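Local coordinates for protein gamma-glutamyltransferase 1 Threonine peptidase. MEROPS family T03 (Pseudomonas nitroreducens, PDB 7D9E) that catalyses transfer of gamma-glutamyl groups from peptides such as glutathione to amino acids, and hydrolyses glutathione to glutamate, at residues 120-125 with 140-145. Numbering follows the deposited sequence.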
loop_
_atom_site.group_PDB
_atom_site.type_symbol
_atom_site.label_atom_id
_atom_site.label_comp_id
_atom_site.label_asym_id
_atom_site.label_seq_id
_atom_site.Cartn_x
_atom_site.Cartn_y
_atom_site.Cartn_z
ATOM N N ALA B 120 4.970 -12.092 -12.794
ATOM C CA ALA B 120 6.197 -11.678 -13.454
ATOM C C ALA B 120 5.937 -10.829 -14.688
ATOM O O ALA B 120 6.848 -10.136 -15.136
ATOM C CB ALA B 120 7.023 -12.890 -13.876
ATOM N N ALA B 121 4.734 -10.886 -15.250
ATOM C CA ALA B 121 4.444 -10.185 -16.487
ATOM C C ALA B 121 4.715 -8.691 -16.373
ATOM O O ALA B 121 4.491 -8.066 -15.325
ATOM C CB ALA B 121 2.995 -10.429 -16.897
ATOM N N GLN B 122 5.147 -8.108 -17.496
ATOM C CA GLN B 122 5.237 -6.661 -17.616
ATOM C C GLN B 122 3.955 -5.991 -17.138
ATOM O O GLN B 122 2.850 -6.443 -17.448
ATOM C CB GLN B 122 5.456 -6.298 -19.087
ATOM C CG GLN B 122 5.559 -4.818 -19.376
ATOM C CD GLN B 122 5.812 -4.579 -20.850
ATOM O OE1 GLN B 122 6.855 -4.036 -21.264
ATOM N NE2 GLN B 122 4.883 -5.030 -21.656
ATOM N N ARG B 123 4.115 -4.908 -16.374
ATOM C CA ARG B 123 3.011 -4.041 -15.987
ATOM C C ARG B 123 3.354 -2.617 -16.384
ATOM O O ARG B 123 4.524 -2.215 -16.366
ATOM C CB ARG B 123 2.712 -4.092 -14.481
ATOM C CG ARG B 123 2.193 -5.452 -14.047
ATOM C CD ARG B 123 1.681 -5.455 -12.644
ATOM N NE ARG B 123 2.695 -5.206 -11.630
ATOM C CZ ARG B 123 3.399 -6.145 -11.001
ATOM N NH1 ARG B 123 3.243 -7.425 -11.321
ATOM N NH2 ARG B 123 4.281 -5.806 -10.086
ATOM N N VAL B 124 2.324 -1.854 -16.765
ATOM C CA VAL B 124 2.493 -0.447 -17.123
ATOM C C VAL B 124 1.389 0.343 -16.438
ATOM O O VAL B 124 0.457 -0.224 -15.871
ATOM C CB VAL B 124 2.482 -0.207 -18.653
ATOM C CG1 VAL B 124 3.642 -0.968 -19.304
ATOM C CG2 VAL B 124 1.154 -0.578 -19.244
ATOM N N HIS B 125 1.467 1.670 -16.530
ATOM C CA HIS B 125 0.546 2.501 -15.769
ATOM C C HIS B 125 0.256 3.811 -16.487
ATOM O O HIS B 125 1.166 4.459 -17.011
ATOM C CB HIS B 125 1.181 2.801 -14.408
ATOM C CG HIS B 125 0.382 3.712 -13.542
ATOM N ND1 HIS B 125 -0.781 3.312 -12.914
ATOM C CD2 HIS B 125 0.567 5.011 -13.210
ATOM C CE1 HIS B 125 -1.264 4.327 -12.210
ATOM N NE2 HIS B 125 -0.468 5.370 -12.380
ATOM N N ALA B 140 10.814 -4.530 -16.859
ATOM C CA ALA B 140 10.158 -4.952 -18.098
ATOM C C ALA B 140 9.787 -3.719 -18.900
ATOM O O ALA B 140 8.613 -3.344 -18.997
ATOM C CB ALA B 140 8.925 -5.802 -17.792
ATOM N N PRO B 141 10.770 -3.052 -19.485
ATOM C CA PRO B 141 10.483 -1.782 -20.154
ATOM C C PRO B 141 9.657 -1.985 -21.412
ATOM O O PRO B 141 9.675 -3.052 -22.033
ATOM C CB PRO B 141 11.871 -1.236 -20.494
ATOM C CG PRO B 141 12.747 -2.446 -20.548
ATOM C CD PRO B 141 12.208 -3.379 -19.498
ATOM N N LEU B 142 8.912 -0.945 -21.770
ATOM C CA LEU B 142 8.235 -0.925 -23.056
ATOM C C LEU B 142 9.260 -0.739 -24.163
ATOM O O LEU B 142 10.055 0.207 -24.142
ATOM C CB LEU B 142 7.215 0.209 -23.089
ATOM C CG LEU B 142 5.896 -0.118 -22.394
ATOM C CD1 LEU B 142 5.033 1.135 -22.237
ATOM C CD2 LEU B 142 5.138 -1.201 -23.127
ATOM N N THR B 143 9.251 -1.655 -25.127
ATOM C CA THR B 143 10.215 -1.615 -26.212
ATOM C C THR B 143 9.571 -2.177 -27.469
ATOM O O THR B 143 8.463 -2.727 -27.441
ATOM C CB THR B 143 11.469 -2.441 -25.896
ATOM O OG1 THR B 143 11.108 -3.825 -25.805
ATOM C CG2 THR B 143 12.118 -1.996 -24.601
ATOM N N GLY B 144 10.294 -2.045 -28.580
ATOM C CA GLY B 144 9.933 -2.730 -29.803
ATOM C C GLY B 144 8.590 -2.296 -30.362
ATOM O O GLY B 144 8.169 -1.145 -30.234
ATOM N N LYS B 145 7.905 -3.249 -31.003
ATOM C CA LYS B 145 6.713 -2.897 -31.767
ATOM C C LYS B 145 5.605 -2.345 -30.875
ATOM O O LYS B 145 4.847 -1.469 -31.302
ATOM C CB LYS B 145 6.195 -4.092 -32.571
ATOM C CG LYS B 145 5.734 -5.266 -31.724
ATOM C CD LYS B 145 5.548 -6.523 -32.560
ATOM C CE LYS B 145 5.015 -7.679 -31.719
ATOM N NZ LYS B 145 4.405 -8.752 -32.555
HETATM O O HOH W 1 6.998 -1.705 -17.534
#
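At Ala140 the two segments come closest along the backbone, its CA lying 5.2 Å from the CA of Gln122. The methyl points at the loop 120-125 and meets Gln122 side by side, CB to CB at 3.7 Å. From there the glutamine runs out extended, CG anti to the backbone N (chi1 180°), so that its CG passes 3.4 Å from Ala140 O. That same carbonyl oxygen is hydrogen-bonded to a water, 2.7 Å from Ala140 O, which also binds Arg123 O and so bridges the two backbones. The segments flank a short antiparallel strand pair: 120-124 leads into strand 125-126, whereas 140-145 follows its partner strand 133-136 and runs into helix 144-153. Pro141 CB points away from the loop 120-125, and Leu142 comes next. Its CD2 stands 4.1 Å from Gln122 CD, the two side chains crossing at about a right angle. An alanine in place of Gln122 would keep the CB contact but would probably loosen the packing against Leu142 and the Ala140 carbonyl. Leu142 CD1 also meets Val124 CG1 at 3.9 Å, again crosswise, and Ile300 of the partner chain packs on both of these residues.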